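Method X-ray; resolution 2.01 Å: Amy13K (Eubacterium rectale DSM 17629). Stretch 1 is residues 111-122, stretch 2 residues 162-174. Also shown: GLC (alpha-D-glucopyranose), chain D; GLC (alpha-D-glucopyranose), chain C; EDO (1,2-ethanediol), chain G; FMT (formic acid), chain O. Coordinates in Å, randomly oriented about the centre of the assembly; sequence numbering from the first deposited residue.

Stretch 1 111-122: GMGSTIYNYMWG
Stretch 2 (162-174) NFSCIFNNNNGTQ

Two antiparallel neighbours in one sheet of Amy13K, Y117–W121 and S164–N168, run with their N-to-C directions 159° apart and bury 917 Å² between the stretches. The register pairs Y117 with N168, N118 with F167, Y119 with I166, M120 with C165 and W121 with S164. Y117, Y119 and W121 form the hydrogen-bonded rungs: Y117 N to N168 O 2.7 Å and N168 N to Y117 O 3.0 Å; Y119 N to I166 O and I166 N to Y119 O, both 2.8 Å; W121 N to S164 O 3.0 Å and S164 N to W121 O 2.9 Å. At the intervening pairs CA atoms close in, M120 to C165 CA–CA 4.2 Å, and C165 CA reaches Y119 O at 3.0 Å.

One face carries Y117, Y119, W121, S164, I166 and N168. The W121 indole (chi1 p, chi2 103°) lies across the partner strand: S164 CB sits under its six-membered ring, 3.4 Å from W121 CZ2, and I166 CD1 (chi1 m, chi2 t) meets W121 CZ3 at 3.7 Å. Glucose chain D covers the opposite indole face, and its O6 hydrogen-bonds Y119 OH at 2.7 Å (Y119 chi1 t).

On the other face, N118 (chi1 t) sets ND2 over one face of the F167 ring (chi1 m), ND2 3.3 Å from F167 CE1, and gives C165 SG a weak hydrogen bond from ND2 at 3.6 Å. M120 (t, m, m) packs CG against F163 CD2 at 3.7 Å.

Beyond the ladder, N169 (chi1 p) donates ND2 to M112 O at 3.1 Å, while M112 (p, t, m) reaches the partner strand and turn with its methyl, CE 3.6 Å from N168 C and 3.9 Å from T173 CG2. N169 OD1 accepts T173 N at 3.2 Å. At the far end G122 (phi 98°) lies beside F163, G122 C 3.9 Å from F163 CB.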

# COMPACT_ATOMS: atom_id res chain seq x y z
N GLY A 111 4.56 -19.95 -15.59
CA GLY A 111 4.71 -20.55 -16.90
C GLY A 111 4.76 -19.54 -18.03
O GLY A 111 4.09 -19.71 -19.05
N MET A 112 5.55 -18.49 -17.85
CA MET A 112 5.80 -17.51 -18.90
C MET A 112 7.27 -17.09 -18.88
O MET A 112 7.63 -16.03 -19.39
CB MET A 112 4.88 -16.29 -18.74
CG MET A 112 5.02 -15.57 -17.41
SD MET A 112 3.80 -14.26 -17.21
CE MET A 112 4.45 -12.99 -18.29
N GLY A 113 8.11 -17.94 -18.29
CA GLY A 113 9.54 -17.73 -18.28
C GLY A 113 10.04 -17.02 -17.04
O GLY A 113 9.30 -16.88 -16.06
N SER A 114 11.30 -16.58 -17.08
CA SER A 114 11.95 -15.97 -15.92
C SER A 114 12.36 -14.53 -16.21
O SER A 114 12.88 -13.84 -15.33
CB SER A 114 13.17 -16.80 -15.50
OG SER A 114 14.16 -16.80 -16.52
N THR A 115 12.13 -14.09 -17.44
CA THR A 115 12.37 -12.70 -17.83
C THR A 115 11.04 -11.97 -17.91
O THR A 115 10.28 -12.15 -18.86
CB THR A 115 13.11 -12.59 -19.17
OG1 THR A 115 12.44 -13.40 -20.15
CG2 THR A 115 14.55 -13.05 -19.03
N ILE A 116 10.77 -11.14 -16.91
CA ILE A 116 9.49 -10.45 -16.79
C ILE A 116 9.68 -8.95 -16.93
O ILE A 116 10.67 -8.39 -16.47
CB ILE A 116 8.81 -10.76 -15.44
CG1 ILE A 116 8.76 -12.27 -15.19
CG2 ILE A 116 7.41 -10.15 -15.39
CD1 ILE A 116 7.98 -13.05 -16.23
N TYR A 117 8.71 -8.31 -17.58
CA TYR A 117 8.73 -6.87 -17.81
C TYR A 117 7.48 -6.21 -17.23
O TYR A 117 6.44 -6.86 -17.08
CB TYR A 117 8.82 -6.56 -19.30
CG TYR A 117 10.07 -7.06 -19.98
CD1 TYR A 117 10.17 -8.38 -20.41
CD2 TYR A 117 11.15 -6.21 -20.19
CE1 TYR A 117 11.32 -8.84 -21.03
CE2 TYR A 117 12.29 -6.66 -20.81
CZ TYR A 117 12.38 -7.97 -21.23
OH TYR A 117 13.52 -8.42 -21.85
N ASN A 118 7.59 -4.93 -16.89
CA ASN A 118 6.43 -4.12 -16.57
C ASN A 118 6.37 -2.89 -17.46
O ASN A 118 7.31 -2.10 -17.50
CB ASN A 118 6.43 -3.70 -15.10
CG ASN A 118 5.18 -2.93 -14.71
OD1 ASN A 118 5.15 -1.70 -14.78
ND2 ASN A 118 4.14 -3.66 -14.32
N TYR A 119 5.25 -2.74 -18.17
CA TYR A 119 5.02 -1.59 -19.02
C TYR A 119 4.03 -0.66 -18.33
O TYR A 119 3.00 -1.11 -17.85
CB TYR A 119 4.49 -2.04 -20.38
CG TYR A 119 4.08 -0.91 -21.29
CD1 TYR A 119 5.02 -0.19 -22.01
CD2 TYR A 119 2.75 -0.56 -21.42
CE1 TYR A 119 4.65 0.84 -22.83
CE2 TYR A 119 2.36 0.48 -22.25
CZ TYR A 119 3.32 1.18 -22.95
OH TYR A 119 2.96 2.22 -23.78
N MET A 120 4.36 0.63 -18.28
CA MET A 120 3.60 1.60 -17.49
C MET A 120 3.28 2.87 -18.26
O MET A 120 4.12 3.37 -19.02
CB MET A 120 4.37 1.95 -16.21
CG MET A 120 3.60 2.79 -15.21
SD MET A 120 3.61 4.56 -15.58
CE MET A 120 5.32 4.98 -15.27
N TRP A 121 2.08 3.40 -18.06
CA TRP A 121 1.69 4.68 -18.64
C TRP A 121 0.67 5.40 -17.76
O TRP A 121 -0.04 4.77 -16.97
CB TRP A 121 1.12 4.48 -20.05
CG TRP A 121 -0.25 3.87 -20.11
CD1 TRP A 121 -1.43 4.52 -20.34
CD2 TRP A 121 -0.59 2.48 -19.95
NE1 TRP A 121 -2.48 3.63 -20.33
CE2 TRP A 121 -1.99 2.37 -20.09
CE3 TRP A 121 0.15 1.33 -19.70
CZ2 TRP A 121 -2.66 1.16 -19.99
CZ3 TRP A 121 -0.51 0.12 -19.59
CH2 TRP A 121 -1.90 0.04 -19.74
N GLY A 122 0.60 6.72 -17.91
CA GLY A 122 -0.40 7.53 -17.23
C GLY A 122 0.08 8.20 -15.96
O GLY A 122 -0.68 8.94 -15.33
N ASN A 162 -3.06 8.37 -10.24
CA ASN A 162 -3.36 7.03 -10.71
C ASN A 162 -2.64 6.78 -12.03
O ASN A 162 -2.32 7.71 -12.76
CB ASN A 162 -4.87 6.84 -10.88
CG ASN A 162 -5.63 6.97 -9.58
OD1 ASN A 162 -5.06 6.88 -8.49
ND2 ASN A 162 -6.94 7.19 -9.67
N PHE A 163 -2.39 5.51 -12.32
CA PHE A 163 -1.75 5.13 -13.57
C PHE A 163 -2.14 3.70 -13.91
O PHE A 163 -2.91 3.06 -13.19
CB PHE A 163 -0.23 5.27 -13.47
CG PHE A 163 0.39 4.44 -12.38
CD1 PHE A 163 0.43 4.91 -11.08
CD2 PHE A 163 0.95 3.21 -12.66
CE1 PHE A 163 1.01 4.16 -10.08
CE2 PHE A 163 1.53 2.45 -11.66
CZ PHE A 163 1.56 2.93 -10.37
N SER A 164 -1.61 3.20 -15.03
CA SER A 164 -1.90 1.85 -15.47
C SER A 164 -0.61 1.13 -15.81
O SER A 164 0.40 1.77 -16.13
CB SER A 164 -2.82 1.87 -16.69
OG SER A 164 -3.98 2.64 -16.44
N CYS A 165 -0.62 -0.19 -15.74
CA CYS A 165 0.54 -0.97 -16.13
C CYS A 165 0.17 -2.38 -16.59
O CYS A 165 -0.96 -2.83 -16.41
CB CYS A 165 1.54 -1.06 -14.97
SG CYS A 165 0.97 -2.05 -13.57
N ILE A 166 1.14 -3.04 -17.21
CA ILE A 166 0.96 -4.39 -17.74
C ILE A 166 2.21 -5.21 -17.46
O ILE A 166 3.33 -4.75 -17.71
CB ILE A 166 0.70 -4.38 -19.26
CG1 ILE A 166 -0.62 -3.68 -19.58
CG2 ILE A 166 0.68 -5.80 -19.83
CD1 ILE A 166 -0.77 -3.31 -21.04
N PHE A 167 2.03 -6.42 -16.94
CA PHE A 167 3.14 -7.36 -16.77
C PHE A 167 3.19 -8.27 -17.99
O PHE A 167 2.15 -8.67 -18.51
CB PHE A 167 2.99 -8.17 -15.49
CG PHE A 167 3.17 -7.36 -14.23
CD1 PHE A 167 4.43 -7.11 -13.72
CD2 PHE A 167 2.07 -6.85 -13.56
CE1 PHE A 167 4.60 -6.36 -12.57
CE2 PHE A 167 2.23 -6.10 -12.40
CZ PHE A 167 3.49 -5.86 -11.91
N ASN A 168 4.40 -8.59 -18.46
CA ASN A 168 4.56 -9.41 -19.66
C ASN A 168 5.94 -10.05 -19.74
O ASN A 168 6.82 -9.75 -18.92
CB ASN A 168 4.31 -8.57 -20.91
CG ASN A 168 5.39 -7.52 -21.14
OD1 ASN A 168 6.46 -7.82 -21.68
ND2 ASN A 168 5.11 -6.29 -20.74
N ASN A 169 6.13 -10.93 -20.72
CA ASN A 169 7.41 -11.60 -20.94
C ASN A 169 8.06 -11.22 -22.27
O ASN A 169 9.06 -11.82 -22.66
CB ASN A 169 7.24 -13.12 -20.85
CG ASN A 169 6.30 -13.67 -21.91
OD1 ASN A 169 5.80 -12.94 -22.77
ND2 ASN A 169 6.05 -14.97 -21.85
N ASN A 170 7.50 -10.23 -22.94
CA ASN A 170 7.97 -9.82 -24.26
C ASN A 170 8.00 -11.00 -25.23
O ASN A 170 8.92 -11.14 -26.03
CB ASN A 170 9.37 -9.21 -24.16
CG ASN A 170 9.76 -8.43 -25.40
OD1 ASN A 170 8.91 -8.03 -26.19
ND2 ASN A 170 11.06 -8.22 -25.58
N ASN A 171 6.98 -11.85 -25.16
CA ASN A 171 6.93 -13.05 -25.98
C ASN A 171 5.52 -13.63 -26.07
O ASN A 171 5.34 -14.85 -26.04
CB ASN A 171 7.90 -14.10 -25.43
CG ASN A 171 8.24 -15.18 -26.44
OD1 ASN A 171 8.19 -14.95 -27.65
ND2 ASN A 171 8.59 -16.36 -25.95
N GLY A 172 4.53 -12.76 -26.16
CA GLY A 172 3.16 -13.17 -26.40
C GLY A 172 2.29 -13.34 -25.17
O GLY A 172 1.08 -13.57 -25.30
N THR A 173 2.88 -13.23 -23.98
CA THR A 173 2.13 -13.37 -22.74
C THR A 173 2.14 -12.06 -21.95
O THR A 173 3.19 -11.50 -21.66
CB THR A 173 2.70 -14.50 -21.85
OG1 THR A 173 2.75 -15.72 -22.60
CG2 THR A 173 1.84 -14.71 -20.61
N GLN A 174 0.94 -11.58 -21.62
CA GLN A 174 0.80 -10.34 -20.88
C GLN A 174 -0.50 -10.33 -20.08
O GLN A 174 -1.41 -11.12 -20.35
CB GLN A 174 0.83 -9.13 -21.82
CG GLN A 174 -0.40 -9.01 -22.72
CD GLN A 174 -0.34 -7.79 -23.62
OE1 GLN A 174 -1.14 -6.86 -23.47
NE2 GLN A 174 0.58 -7.79 -24.56
C1 GLC D . -1.14 -0.82 -23.78
C2 GLC D . -2.60 -1.02 -23.47
C3 GLC D . -3.44 0.00 -24.19
C4 GLC D . -2.94 1.39 -23.91
C5 GLC D . -1.48 1.48 -24.26
C6 GLC D . -0.92 2.86 -23.98
O2 GLC D . -2.97 -2.33 -23.81
O3 GLC D . -4.76 -0.09 -23.77
O4 GLC D . -3.74 2.34 -24.61
O5 GLC D . -0.78 0.52 -23.52
O6 GLC D . 0.42 3.01 -24.37
C1 GLC C . 1.90 -3.62 -26.97
C2 GLC C . 0.93 -4.27 -25.99
C3 GLC C . -0.25 -3.40 -25.70
C4 GLC C . 0.22 -2.04 -25.29
C5 GLC C . 1.15 -1.46 -26.33
C6 GLC C . 1.68 -0.11 -25.92
O1 GLC C . 1.40 -3.61 -28.31
O2 GLC C . 0.45 -5.48 -26.49
O3 GLC C . -1.03 -3.94 -24.66
O4 GLC C . -0.91 -1.23 -25.11
O5 GLC C . 2.22 -2.32 -26.51
O6 GLC C . 2.39 0.51 -26.95
C1 EDO G . 4.37 -9.14 -26.83
O1 EDO G . 5.74 -8.84 -26.55
C2 EDO G . 3.68 -9.66 -25.57
O2 EDO G . 4.66 -10.06 -24.61
C FMT O . -1.52 -13.71 -22.52
O1 FMT O . -1.44 -12.87 -23.42
O2 FMT O . -2.60 -14.12 -22.11
O HOH W 1 12.86 -10.24 -24.03